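Local coordinates for protein putative dehydrogenase (Amycolatopsis orientalis, PDB 5A9T) that catalyses the NADPH-dependent reduction of imines to amines, as an imine reductase of the hydroxyisobutyrate dehydrogenase-related family, at residues S18-A23 / A126-P131; D53-A58 / S77-A82; R63-C68 / E84-R89; G119-P124 / S133-S138; G229-D234 / E279-S284. All coordinates share one frame; numbering follows the deposited sequence. Where two conformers were deposited one is given.

Contact 1: S18-A23 / A126-P131; sequences SALAAA and AMVGHP
Ala19 O accepts the helical hydrogen bond of Ala23 N at 3.0 Å, and the methyl CG1 of Val128 lies against the same oxygen at 4.0 Å. The setting is a Rossmann-type fold: residues 18-23 belong to helix 15-26, which follows the glycine-rich turn, and residues 126-131 form part of the loop between strands 115-121 and 134-139. Val128 carries the loop's side of the contact. Its CG1 stands anti to the backbone N (chi1 170°), which directs this branch to three helix residues. Leu20 reaches it with CD2, 4.0 Å from Val128 CG1; its CB starts out away from the loop and only its end swings back. One turn on from Ala19, Ala23 sets its CB 4.0 Å from the same Val128 CG1. The two alanines are short enough to let the loop backbone come near the helix, and no hydrogen bond joins the two segments. A type II turn from Met127 to His130 presents Val128 and Gly129, and Gly129 is also tied by its backbone to Leu154. Met16 and Gly17, NADP(+)-binding residues in another structure of this protein, lie about 4 Å from the side chains of Val128 and Leu20 respectively, so the loop packs close to the cofactor turn. Gly129, at positive phi, brings its CA within 4.3 Å of Ala23 CB, where a side chain on the glycine would be tight.

Contact 2: D53-A58 / S77-A82; sequences DDIVDA and SALGPA
Ile55 has CG1 anti to its backbone N (chi1 -166°) and turns CD1 at chi2 61°, which carries the branch toward Leu79 while CG2 goes to Pro81. Ile55 CD1 meets Leu79 CD1 at 3.9 Å, the two side chains crossing at about a right angle. CG2 of Ile55 is likewise 3.9 Å from Pro81 CB, again crossing at about a right angle. Between these two touches the branched end straddles a carbonyl, with Ala78 O 3.5 Å from Ile55 CG1. Val56 extends the surface: its CG2 presses on Pro81 O at a tight 3.3 Å and also meets the CA and CB of Ala82. The side chains that meet are all apolar, and no hydrogen bond joins the segments. Asp54 is the N-cap of helix 55-60, and its OD1 takes Val56 N at 2.9 Å, the donor standing above the carboxylate plane; this holds the first turn that bears Ile55 and Val56. The packing joins the start of this helix to the short 3-10 turn after helix 75-78 in the Rossmann-type domain. Ile55 also touches Trp34 of strand 30-34, while Ala78 leans on Leu69 and Asp73 in the loop that follows strand 64-67.

Contact 3: R63-C68 / E84-R89; sequences RLLVVC and EALRGR
Arg63 and Gly88 form the one direct hydrogen bond between the segments: Arg63 NH1 donates to Gly88 O at 2.8 Å, a weak bond because it is bent to 129°. The carbonyl lies at the edge of the guanidinium, near its plane. A water adds a second link, accepting from Arg63 NH1 at 3.2 Å and donating to Arg89 O. The stronger partner of Arg63 is outside the contact, where its NE makes a salt bridge with Glu146 OE2 of helix 141-152. Arg89 turns its polar end back on its own loop. Its NE donates to Ala85 O at 2.8 Å, the acceptor lying in the guanidinium plane, and NH1 bonds to Ser62 O just before strand 64-67. An alanine in place of Arg89 would keep CB but would probably leave Ala85 O and Ser62 O without these donors and the turn less firmly tied to the strand.

The apolar part is small. Leu65 CD1 meets Leu86 CD2 at 3.7 Å, and the same methyl is 4.1 Å from Arg89 CB. That CB also packs on Arg63 O at 3.5 Å. Two overlapping turns, type I from Glu84 to Arg87 and type II from Leu86 to Arg89, shape the loop that leads into strand 90-93, the parallel neighbour of strand 64-67 in the Rossmann-type sheet. Both arginines thus spend N-H groups on backbone oxygens of the turns and loop at the ends of these two inner strands, and the charge of Arg63 is likely to be balanced chiefly by Glu146.

Contact 4: G119-P124 / S133-S138; sequences GAIMVP and SVFLYS
Ile121 lies over one face of the Phe135 ring, the two side chains running side by side and pointing the same way. Ile121 CG1, placed anti to the carbonyl carbon (chi1 -58°), makes a CH-pi contact 3.9 Å from the ring centroid and offset toward the rim, while Ile121 CG2 is 3.7 Å from Phe135 CE1. On the other side of the sheet, Met122 meets Leu136, CG to CG at 4.0 Å; its chain bends at both chi2 and chi3, and SD ends near Leu136 CD1. Val123 continues past the strand, with CG2 3.5 Å from Ser133 OG, a hydroxyl that is hydrogen-bonded to Leu154 O. At the far end Gly119 pairs with Tyr137, and any CB on the glycine would run into Tyr137 CE1. The polar edge is the antiparallel ladder itself. Ala120 and Leu136 form a hydrogen-bonded pair, with Ala120 N to Leu136 O at 2.7 Å and Leu136 N to Ala120 O at 2.9 Å. Met122 N adds a bond to Val134 O at 3.1 Å, nearly along the C=O axis. Strand 134-139 runs antiparallel to strand 115-121, the last of the parallel Rossmann-type strands, and is followed on its other side by strand 156-161, parallel to it. Helix 15-26 covers the Ile121 and Phe135 face through Met16 and Leu20, helix 166-193 covers Ala120 and Met122, and Trp209 of the second subunit packs on Met122 and Val134.

Contact 5: G229-D234 / E279-S284; sequences GVYPGD and ESSYYS. With YLG ((1R)-1-methyl-1,2,3,4-tetrahydroisoquinoline), chain B.
Tyr231 presents one ring face to Ser284, whose CA stands 3.6 Å above the plane and over its centre, a CH-pi contact. Ser284 CB lies over the same ring nearer CG, at 3.6 Å, and Ser281 OG is at the ring's edge. On the ligand side, the Tyr282 ring has C11 of the bound methyltetrahydroisoquinoline 3.6 Å above its centre, and Tyr283 OH comes within 3.7 Å of C6 of that ligand; with Asn241 these two tyrosines form its observed pocket. The segments are loops of the helical C-terminal domain: 229-234 joins helix 199-228 to helix 238-255, and 279-284 follows helix 260-274. Ser281 N donates to Tyr231 O at 2.9 Å, from above the carbonyl plane by 43°. Ser281 O in turn is gripped by Ser284 N and by Ser284 OG, the latter at 2.8 Å, which fixes the turn that carries Ser284 against the Tyr231 ring. The OH of Tyr231 is hydrogen-bonded to Glu287 and Arg290, the latter seen to bind calcium in a structure of this protein. An alanine in place of Tyr231 would remove the ring facing Ser284 and would probably open a gap there and leave Glu287 and Arg290 without their shared partner. Gly233 passes so close to 279-284 that a CB would clash; its CA is 3.2 Å from Glu279 O, and a water links Gly233 N with that same oxygen.

How the contacts relate
From the N terminus, residues 18-23 open contact 1, which closes at 126-131 and so encloses contacts 2 and 3. These two cross: 53-58 and 63-68 come first, then 77-82 closes contact 2 and 84-89 closes contact 3, tying helix 55-60, strand 64-67 and the segment after helix 75-78 together. Contact 4 opens at 119-124, before contact 1 closes, and ends at 133-138, so these two also cross; they touch where Leu20 and Val128 reach Phe135. Leu20 also packs on Val66 and Cys68 of contact 3. Contact 5 opens at 229-234 and closes at 279-284, around helices 238-255 and 260-274 of the C-terminal domain, about 34 Å between centres from contact 4; both touch the second subunit.

Contact 1: S18-A23 / A126-P131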
# COMPACT_ATOMS: atom_id res chain seq x y z
N SER A 18 -6.15 17.34 -24.60
CA SER A 18 -6.59 18.66 -24.35
C SER A 18 -5.99 19.30 -23.11
O SER A 18 -5.60 20.48 -23.08
CB SER A 18 -8.11 18.66 -24.20
OG SER A 18 -8.74 18.27 -25.41
N ALA A 19 -5.86 18.51 -22.00
CA ALA A 19 -5.19 19.00 -20.80
C ALA A 19 -3.69 19.37 -21.01
O ALA A 19 -3.20 20.32 -20.53
CB ALA A 19 -5.34 18.02 -19.65
N LEU A 20 -3.04 18.55 -21.84
CA LEU A 20 -1.68 18.85 -22.20
C LEU A 20 -1.57 20.17 -22.96
O LEU A 20 -0.75 21.02 -22.66
CB LEU A 20 -1.08 17.73 -23.05
CG LEU A 20 -1.02 16.34 -22.45
CD1 LEU A 20 -0.70 15.17 -23.40
CD2 LEU A 20 -0.10 16.27 -21.27
N ALA A 21 -2.41 20.35 -23.95
CA ALA A 21 -2.36 21.54 -24.69
C ALA A 21 -2.69 22.80 -23.86
O ALA A 21 -2.00 23.79 -23.95
CB ALA A 21 -3.32 21.44 -25.86
N ALA A 22 -3.69 22.69 -22.98
CA ALA A 22 -4.03 23.76 -22.10
C ALA A 22 -2.93 24.15 -21.16
O ALA A 22 -2.62 25.32 -20.99
CB ALA A 22 -5.29 23.45 -21.33
N ALA A 23 -2.20 23.12 -20.62
CA ALA A 23 -1.09 23.39 -19.77
C ALA A 23 0.00 24.10 -20.52
O ALA A 23 0.69 24.98 -20.00
CB ALA A 23 -0.64 22.10 -19.12
N ALA A 126 -7.00 16.53 -15.04
CA ALA A 126 -7.16 17.79 -14.28
C ALA A 126 -6.01 18.15 -13.50
O ALA A 126 -5.87 19.30 -13.08
CB ALA A 126 -8.36 17.70 -13.32
N MET A 127 -5.08 17.21 -13.23
CA MET A 127 -3.92 17.50 -12.49
C MET A 127 -2.63 17.89 -13.33
O MET A 127 -1.62 18.37 -12.82
CB MET A 127 -3.56 16.36 -11.57
CG MET A 127 -4.55 16.29 -10.42
SD MET A 127 -3.96 15.08 -9.26
CE MET A 127 -2.24 15.54 -8.99
N VAL A 128 -2.79 17.70 -14.66
CA VAL A 128 -1.68 18.04 -15.54
C VAL A 128 -1.35 19.52 -15.39
O VAL A 128 -2.27 20.38 -15.32
CB VAL A 128 -2.02 17.67 -17.03
CG1 VAL A 128 -0.93 18.30 -17.95
CG2 VAL A 128 -2.20 16.09 -17.12
N GLY A 129 -0.08 19.86 -15.24
CA GLY A 129 0.41 21.22 -15.05
C GLY A 129 0.38 21.75 -13.64
O GLY A 129 0.78 22.90 -13.44
N HIS A 130 -0.15 20.97 -12.71
CA HIS A 130 -0.29 21.32 -11.28
C HIS A 130 0.67 20.63 -10.40
O HIS A 130 1.30 19.61 -10.79
CB HIS A 130 -1.73 21.12 -10.83
CG HIS A 130 -2.71 21.98 -11.59
ND1 HIS A 130 -2.83 23.36 -11.39
CD2 HIS A 130 -3.63 21.67 -12.53
CE1 HIS A 130 -3.73 23.85 -12.24
NE2 HIS A 130 -4.24 22.84 -12.93
N PRO A 131 0.95 21.20 -9.20
CA PRO A 131 1.89 20.54 -8.28
C PRO A 131 1.36 19.14 -7.95
O PRO A 131 0.14 18.91 -7.84
CB PRO A 131 1.79 21.46 -7.00
CG PRO A 131 1.47 22.79 -7.60
CD PRO A 131 0.44 22.49 -8.66

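Contact 2: D53-A58 / S77-A82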
# COMPACT_ATOMS: atom_id res chain seq x y z
N ASP A 53 -5.70 21.79 -39.30
CA ASP A 53 -6.50 20.65 -39.85
C ASP A 53 -5.68 19.45 -40.42
O ASP A 53 -6.12 18.30 -40.22
CB ASP A 53 -7.46 21.17 -40.98
CG ASP A 53 -8.63 22.09 -40.41
OD1 ASP A 53 -9.07 21.88 -39.27
OD2 ASP A 53 -9.05 23.04 -41.13
N ASP A 54 -4.54 19.72 -41.07
CA ASP A 54 -3.82 18.65 -41.71
C ASP A 54 -2.61 18.29 -40.82
O ASP A 54 -1.92 19.17 -40.32
CB ASP A 54 -3.41 19.09 -43.09
CG ASP A 54 -2.52 18.14 -43.88
OD1 ASP A 54 -1.99 16.97 -43.61
OD2 ASP A 54 -2.37 18.64 -45.02
N ILE A 55 -2.43 16.99 -40.66
CA ILE A 55 -1.28 16.53 -39.88
C ILE A 55 0.04 17.02 -40.38
O ILE A 55 0.96 17.28 -39.56
CB ILE A 55 -1.32 15.00 -39.65
CG1 ILE A 55 -0.34 14.50 -38.57
CG2 ILE A 55 -1.02 14.26 -40.92
CD1 ILE A 55 -0.57 15.05 -37.22
N VAL A 56 0.22 17.19 -41.71
CA VAL A 56 1.48 17.66 -42.16
C VAL A 56 1.73 19.09 -41.65
O VAL A 56 2.87 19.46 -41.23
CB VAL A 56 1.53 17.58 -43.70
CG1 VAL A 56 2.83 18.21 -44.23
CG2 VAL A 56 1.47 16.13 -44.20
N ASP A 57 0.72 19.94 -41.72
CA ASP A 57 0.89 21.28 -41.21
C ASP A 57 1.12 21.28 -39.70
O ASP A 57 1.94 22.04 -39.18
CB ASP A 57 -0.31 22.14 -41.56
CG ASP A 57 -0.51 22.33 -43.08
OD1 ASP A 57 0.47 22.39 -43.87
OD2 ASP A 57 -1.71 22.43 -43.46
N ALA A 58 0.43 20.42 -38.95
CA ALA A 58 0.65 20.36 -37.52
C ALA A 58 2.08 19.94 -37.18
O ALA A 58 2.73 20.55 -36.37
CB ALA A 58 -0.29 19.37 -36.89
N SER A 77 -0.08 5.34 -38.21
CA SER A 77 -1.23 5.71 -39.04
C SER A 77 -1.55 7.20 -38.96
O SER A 77 -1.66 7.87 -40.01
CB SER A 77 -2.46 4.91 -38.64
OG SER A 77 -3.65 5.40 -39.31
N ALA A 78 -1.67 7.78 -37.76
CA ALA A 78 -1.95 9.21 -37.63
C ALA A 78 -0.88 10.08 -38.23
O ALA A 78 -1.23 11.10 -38.85
CB ALA A 78 -2.14 9.54 -36.16
N LEU A 79 0.37 9.72 -37.98
CA LEU A 79 1.44 10.56 -38.48
C LEU A 79 1.98 10.06 -39.77
O LEU A 79 2.90 10.73 -40.38
CB LEU A 79 2.58 10.64 -37.44
CG LEU A 79 2.32 11.62 -36.30
CD1 LEU A 79 0.94 11.80 -35.70
CD2 LEU A 79 3.39 11.15 -35.25
N GLY A 80 1.45 8.99 -40.38
CA GLY A 80 1.99 8.46 -41.64
C GLY A 80 2.03 9.51 -42.77
O GLY A 80 3.02 9.55 -43.48
N PRO A 81 1.01 10.32 -42.93
CA PRO A 81 1.03 11.24 -44.05
C PRO A 81 2.18 12.30 -43.93
O PRO A 81 2.49 13.06 -44.89
CB PRO A 81 -0.32 11.95 -44.01
CG PRO A 81 -1.23 10.93 -43.39
CD PRO A 81 -0.38 10.25 -42.36
N ALA A 82 2.70 12.45 -42.71
CA ALA A 82 3.70 13.47 -42.42
C ALA A 82 5.09 12.87 -42.39
O ALA A 82 6.03 13.41 -41.79
CB ALA A 82 3.33 14.18 -41.10

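Contact 3: R63-C68 / E84-R89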
# COMPACT_ATOMS: atom_id res chain seq x y z
N ARG A 63 9.15 21.73 -33.73
CA ARG A 63 10.08 20.62 -33.63
C ARG A 63 9.54 19.58 -32.60
O ARG A 63 9.63 18.37 -32.84
CB ARG A 63 11.46 21.08 -33.23
CG ARG A 63 12.43 19.96 -32.86
CD ARG A 63 13.86 20.49 -32.69
NE ARG A 63 14.76 19.55 -31.94
CZ ARG A 63 15.29 18.48 -32.44
NH1 ARG A 63 15.07 18.04 -33.67
NH2 ARG A 63 16.12 17.71 -31.75
N LEU A 64 8.98 20.09 -31.49
CA LEU A 64 8.47 19.23 -30.41
C LEU A 64 7.03 18.88 -30.67
O LEU A 64 6.15 19.75 -30.76
CB LEU A 64 8.60 19.97 -29.06
CG LEU A 64 8.03 19.12 -27.88
CD1 LEU A 64 8.78 17.86 -27.70
CD2 LEU A 64 8.05 19.99 -26.66
N LEU A 65 6.80 17.58 -30.89
CA LEU A 65 5.48 17.01 -31.22
C LEU A 65 5.08 16.14 -30.03
O LEU A 65 5.66 15.09 -29.81
CB LEU A 65 5.50 16.19 -32.46
CG LEU A 65 6.21 16.87 -33.64
CD1 LEU A 65 6.44 15.87 -34.81
CD2 LEU A 65 5.54 18.16 -34.15
N VAL A 66 4.08 16.58 -29.27
CA VAL A 66 3.51 15.84 -28.14
C VAL A 66 2.33 15.05 -28.56
O VAL A 66 1.36 15.68 -29.13
CB VAL A 66 3.14 16.82 -27.03
CG1 VAL A 66 2.50 16.10 -25.86
CG2 VAL A 66 4.38 17.51 -26.47
N VAL A 67 2.40 13.72 -28.60
CA VAL A 67 1.40 12.88 -29.23
C VAL A 67 0.60 12.18 -28.11
O VAL A 67 1.22 11.52 -27.25
CB VAL A 67 2.02 11.94 -30.22
CG1 VAL A 67 0.93 11.09 -30.86
CG2 VAL A 67 2.77 12.66 -31.30
N CYS A 68 -0.74 12.25 -28.17
CA CYS A 68 -1.61 11.58 -27.19
C CYS A 68 -2.87 11.13 -27.93
O CYS A 68 -3.95 11.76 -27.85
CB CYS A 68 -1.85 12.52 -26.04
SG CYS A 68 -2.60 11.68 -24.61
N GLU A 84 7.68 12.63 -44.40
CA GLU A 84 8.83 13.47 -44.76
C GLU A 84 9.05 14.62 -43.76
O GLU A 84 10.23 14.92 -43.34
CB GLU A 84 8.63 13.98 -46.20
CG GLU A 84 8.76 12.90 -47.30
N ALA A 85 7.94 15.26 -43.35
CA ALA A 85 8.01 16.35 -42.44
C ALA A 85 8.56 15.98 -41.10
O ALA A 85 9.02 16.83 -40.38
CB ALA A 85 6.71 17.06 -42.34
N LEU A 86 8.45 14.71 -40.70
CA LEU A 86 8.90 14.28 -39.41
C LEU A 86 10.44 14.30 -39.24
O LEU A 86 10.92 14.34 -38.14
CB LEU A 86 8.43 12.87 -39.09
CG LEU A 86 6.93 12.80 -38.77
CD1 LEU A 86 6.38 11.39 -39.02
CD2 LEU A 86 6.79 13.28 -37.37
N ARG A 87 11.21 14.24 -40.37
CA ARG A 87 12.66 14.30 -40.25
C ARG A 87 13.14 15.56 -39.54
O ARG A 87 12.70 16.66 -39.87
CB ARG A 87 13.30 14.24 -41.65
CG ARG A 87 14.80 14.05 -41.59
CD ARG A 87 15.37 13.83 -43.02
NE ARG A 87 14.86 12.53 -43.54
CZ ARG A 87 15.26 11.32 -43.17
NH1 ARG A 87 16.16 11.09 -42.21
NH2 ARG A 87 14.62 10.26 -43.69
N GLY A 88 14.00 15.40 -38.57
CA GLY A 88 14.47 16.47 -37.83
C GLY A 88 13.63 17.07 -36.77
O GLY A 88 13.91 18.13 -36.23
N ARG A 89 12.54 16.36 -36.48
CA ARG A 89 11.61 16.72 -35.37
C ARG A 89 11.67 15.66 -34.35
O ARG A 89 12.52 14.76 -34.38
CB ARG A 89 10.20 16.94 -35.95
CG ARG A 89 10.19 17.96 -37.10
CD ARG A 89 8.81 18.29 -37.62
NE ARG A 89 8.93 19.14 -38.82
CZ ARG A 89 9.09 20.45 -38.73
NH1 ARG A 89 8.98 21.15 -37.64
NH2 ARG A 89 9.41 21.14 -39.84
O HOH W 1 15.53 15.08 -34.76

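Contact 4: G119-P124 / S133-S138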
# COMPACT_ATOMS: atom_id res chain seq x y z
N GLY A 119 6.42 8.50 -22.82
CA GLY A 119 6.13 8.92 -21.47
C GLY A 119 4.83 8.37 -20.97
O GLY A 119 3.88 8.13 -21.74
N ALA A 120 4.77 8.25 -19.65
CA ALA A 120 3.59 7.76 -18.97
C ALA A 120 3.10 8.83 -17.99
O ALA A 120 3.86 9.28 -17.10
CB ALA A 120 3.90 6.45 -18.22
N ILE A 121 1.87 9.24 -18.14
CA ILE A 121 1.29 10.30 -17.31
C ILE A 121 0.68 9.68 -16.06
O ILE A 121 -0.15 8.81 -16.16
CB ILE A 121 0.22 11.00 -18.11
CG1 ILE A 121 0.83 11.59 -19.41
CG2 ILE A 121 -0.39 12.08 -17.25
CD1 ILE A 121 -0.22 12.10 -20.39
N MET A 122 1.15 10.11 -14.90
CA MET A 122 0.79 9.44 -13.63
C MET A 122 -0.31 10.10 -12.89
O MET A 122 -0.50 9.72 -11.74
CB MET A 122 2.03 9.27 -12.80
CG MET A 122 3.13 8.49 -13.48
SD MET A 122 2.69 6.88 -14.12
CE MET A 122 2.24 5.99 -12.60
N VAL A 123 -1.03 10.98 -13.50
CA VAL A 123 -2.11 11.73 -12.84
C VAL A 123 -3.23 11.89 -13.80
O VAL A 123 -3.12 11.70 -15.02
CB VAL A 123 -1.63 13.12 -12.28
CG1 VAL A 123 -0.58 12.89 -11.27
CG2 VAL A 123 -1.17 13.99 -13.49
N PRO A 124 -4.42 12.22 -13.34
CA PRO A 124 -5.49 12.48 -14.28
C PRO A 124 -5.35 13.82 -14.99
O PRO A 124 -4.59 14.72 -14.54
CB PRO A 124 -6.82 12.44 -13.38
CG PRO A 124 -6.27 12.19 -12.02
CD PRO A 124 -4.83 12.18 -11.92
N SER A 133 1.80 16.63 -10.23
CA SER A 133 1.81 15.89 -11.45
C SER A 133 3.21 15.41 -11.74
O SER A 133 4.20 16.10 -11.47
CB SER A 133 1.38 16.80 -12.56
OG SER A 133 1.51 16.18 -13.87
N VAL A 134 3.29 14.12 -12.10
CA VAL A 134 4.55 13.39 -12.38
C VAL A 134 4.35 12.71 -13.70
O VAL A 134 3.34 12.05 -13.92
CB VAL A 134 4.91 12.34 -11.30
CG1 VAL A 134 6.10 11.50 -11.67
CG2 VAL A 134 5.16 13.10 -10.02
N PHE A 135 5.34 12.83 -14.58
CA PHE A 135 5.37 12.10 -15.86
C PHE A 135 6.66 11.32 -15.91
O PHE A 135 7.74 11.86 -15.59
CB PHE A 135 5.39 13.08 -17.05
CG PHE A 135 4.09 13.77 -17.42
CD1 PHE A 135 3.19 14.25 -16.49
CD2 PHE A 135 3.82 14.01 -18.72
CE1 PHE A 135 2.01 14.88 -16.84
CE2 PHE A 135 2.62 14.62 -19.03
CZ PHE A 135 1.74 15.08 -18.12
N LEU A 136 6.56 10.01 -16.19
CA LEU A 136 7.72 9.14 -16.31
C LEU A 136 8.12 9.00 -17.79
O LEU A 136 7.22 8.83 -18.62
CB LEU A 136 7.47 7.76 -15.75
CG LEU A 136 6.93 7.76 -14.30
CD1 LEU A 136 6.70 6.31 -13.88
CD2 LEU A 136 7.86 8.43 -13.32
N TYR A 137 9.37 9.16 -18.10
CA TYR A 137 9.86 9.09 -19.45
C TYR A 137 10.95 8.03 -19.66
O TYR A 137 11.75 7.74 -18.79
CB TYR A 137 10.43 10.45 -19.90
CG TYR A 137 9.45 11.57 -19.94
CD1 TYR A 137 8.67 11.83 -21.02
CD2 TYR A 137 9.26 12.44 -18.83
CE1 TYR A 137 7.73 12.83 -21.03
CE2 TYR A 137 8.38 13.45 -18.84
CZ TYR A 137 7.60 13.67 -19.94
OH TYR A 137 6.69 14.68 -20.01
N SER A 138 11.00 7.54 -20.88
CA SER A 138 12.01 6.60 -21.30
C SER A 138 12.29 6.77 -22.80
O SER A 138 11.40 6.99 -23.60
CB SER A 138 11.62 5.13 -20.85
OG SER A 138 10.47 4.72 -21.42

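Contact 5: G229-D234 / E279-S284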
# COMPACT_ATOMS: atom_id res chain seq x y z
N GLY A 229 18.34 -12.43 -3.42
CA GLY A 229 17.68 -13.65 -3.95
C GLY A 229 17.85 -14.93 -3.16
O GLY A 229 17.69 -15.99 -3.73
N VAL A 230 18.25 -14.85 -1.88
CA VAL A 230 18.41 -16.00 -0.97
C VAL A 230 17.18 -16.15 -0.10
O VAL A 230 16.63 -17.29 0.12
CB VAL A 230 19.68 -15.85 -0.13
CG1 VAL A 230 19.70 -16.95 0.94
CG2 VAL A 230 20.87 -15.87 -1.04
N TYR A 231 16.71 -15.06 0.47
CA TYR A 231 15.48 -14.97 1.28
C TYR A 231 15.52 -15.84 2.48
O TYR A 231 14.62 -16.64 2.69
CB TYR A 231 14.26 -15.33 0.45
CG TYR A 231 14.07 -14.69 -0.92
CD1 TYR A 231 13.55 -13.40 -1.04
CD2 TYR A 231 14.41 -15.33 -2.05
CE1 TYR A 231 13.37 -12.86 -2.27
CE2 TYR A 231 14.30 -14.78 -3.30
CZ TYR A 231 13.74 -13.50 -3.39
OH TYR A 231 13.53 -12.94 -4.72
N PRO A 232 16.57 -15.75 3.28
CA PRO A 232 16.54 -16.57 4.47
C PRO A 232 15.34 -16.25 5.38
O PRO A 232 14.92 -15.09 5.60
CB PRO A 232 17.91 -16.22 5.14
CG PRO A 232 18.12 -14.77 4.77
CD PRO A 232 17.64 -14.73 3.32
N GLY A 233 14.79 -17.35 5.95
CA GLY A 233 13.67 -17.26 6.83
C GLY A 233 13.82 -17.31 8.31
O GLY A 233 12.82 -17.29 9.02
N ASP A 234 15.07 -17.08 8.76
CA ASP A 234 15.31 -17.04 10.21
C ASP A 234 14.62 -16.03 11.04
O ASP A 234 14.32 -16.31 12.22
CB ASP A 234 16.80 -16.81 10.42
CG ASP A 234 17.62 -17.83 9.71
OD1 ASP A 234 17.87 -18.90 10.29
OD2 ASP A 234 17.97 -17.58 8.54
N GLU A 279 10.14 -22.28 4.29
CA GLU A 279 11.08 -21.84 5.34
C GLU A 279 11.93 -20.64 4.95
O GLU A 279 12.76 -20.18 5.78
CB GLU A 279 12.08 -23.03 5.62
CG GLU A 279 11.29 -24.29 5.98
CD GLU A 279 12.20 -25.48 6.34
OE1 GLU A 279 13.28 -25.25 6.89
OE2 GLU A 279 11.82 -26.65 6.08
N SER A 280 11.70 -20.14 3.73
CA SER A 280 12.28 -18.87 3.31
C SER A 280 11.48 -17.72 3.87
O SER A 280 10.43 -17.91 4.48
CB SER A 280 12.31 -18.81 1.80
OG SER A 280 13.11 -19.83 1.28
N SER A 281 11.91 -16.45 3.60
CA SER A 281 11.11 -15.34 4.12
C SER A 281 9.87 -15.14 3.22
O SER A 281 9.77 -15.71 2.14
CB SER A 281 11.97 -14.06 4.04
OG SER A 281 12.10 -13.69 2.64
N TYR A 282 8.98 -14.30 3.70
CA TYR A 282 7.73 -13.99 3.01
C TYR A 282 8.01 -13.59 1.58
O TYR A 282 7.33 -13.94 0.64
CB TYR A 282 7.03 -12.85 3.76
CG TYR A 282 5.71 -12.53 3.09
CD1 TYR A 282 5.59 -11.66 2.02
CD2 TYR A 282 4.53 -13.09 3.58
CE1 TYR A 282 4.41 -11.43 1.38
CE2 TYR A 282 3.35 -12.85 2.98
CZ TYR A 282 3.26 -12.07 1.83
OH TYR A 282 2.02 -11.86 1.26
N TYR A 283 9.04 -12.76 1.41
CA TYR A 283 9.35 -12.07 0.14
C TYR A 283 9.76 -13.00 -0.96
O TYR A 283 9.67 -12.66 -2.11
CB TYR A 283 10.40 -10.97 0.41
CG TYR A 283 10.01 -10.12 1.55
CD1 TYR A 283 8.96 -9.18 1.45
CD2 TYR A 283 10.53 -10.31 2.84
CE1 TYR A 283 8.51 -8.49 2.55
CE2 TYR A 283 10.05 -9.59 3.94
CZ TYR A 283 9.05 -8.71 3.79
OH TYR A 283 8.59 -7.99 4.84
N SER A 284 10.14 -14.27 -0.60
CA SER A 284 10.42 -15.27 -1.57
C SER A 284 9.25 -15.64 -2.51
O SER A 284 9.49 -16.15 -3.60
CB SER A 284 10.93 -16.54 -0.92
OG SER A 284 9.89 -17.20 -0.21
C4 YLG B . 2.59 -9.06 8.26
C14 YLG B . 3.31 -9.19 7.07
C5 YLG B . 4.68 -9.58 6.98
C6 YLG B . 5.40 -9.68 5.82
C11 YLG B . 4.66 -9.39 4.70
C8 YLG B . 6.58 -8.80 8.42
C10 YLG B . 5.48 -9.88 8.18
C12 YLG B . 3.30 -9.00 4.75
C13 YLG B . 2.57 -8.91 5.92
N2 YLG B . 4.59 -10.00 9.33
C3 YLG B . 3.49 -9.10 9.56
O HOH W 2 15.88 -19.88 5.24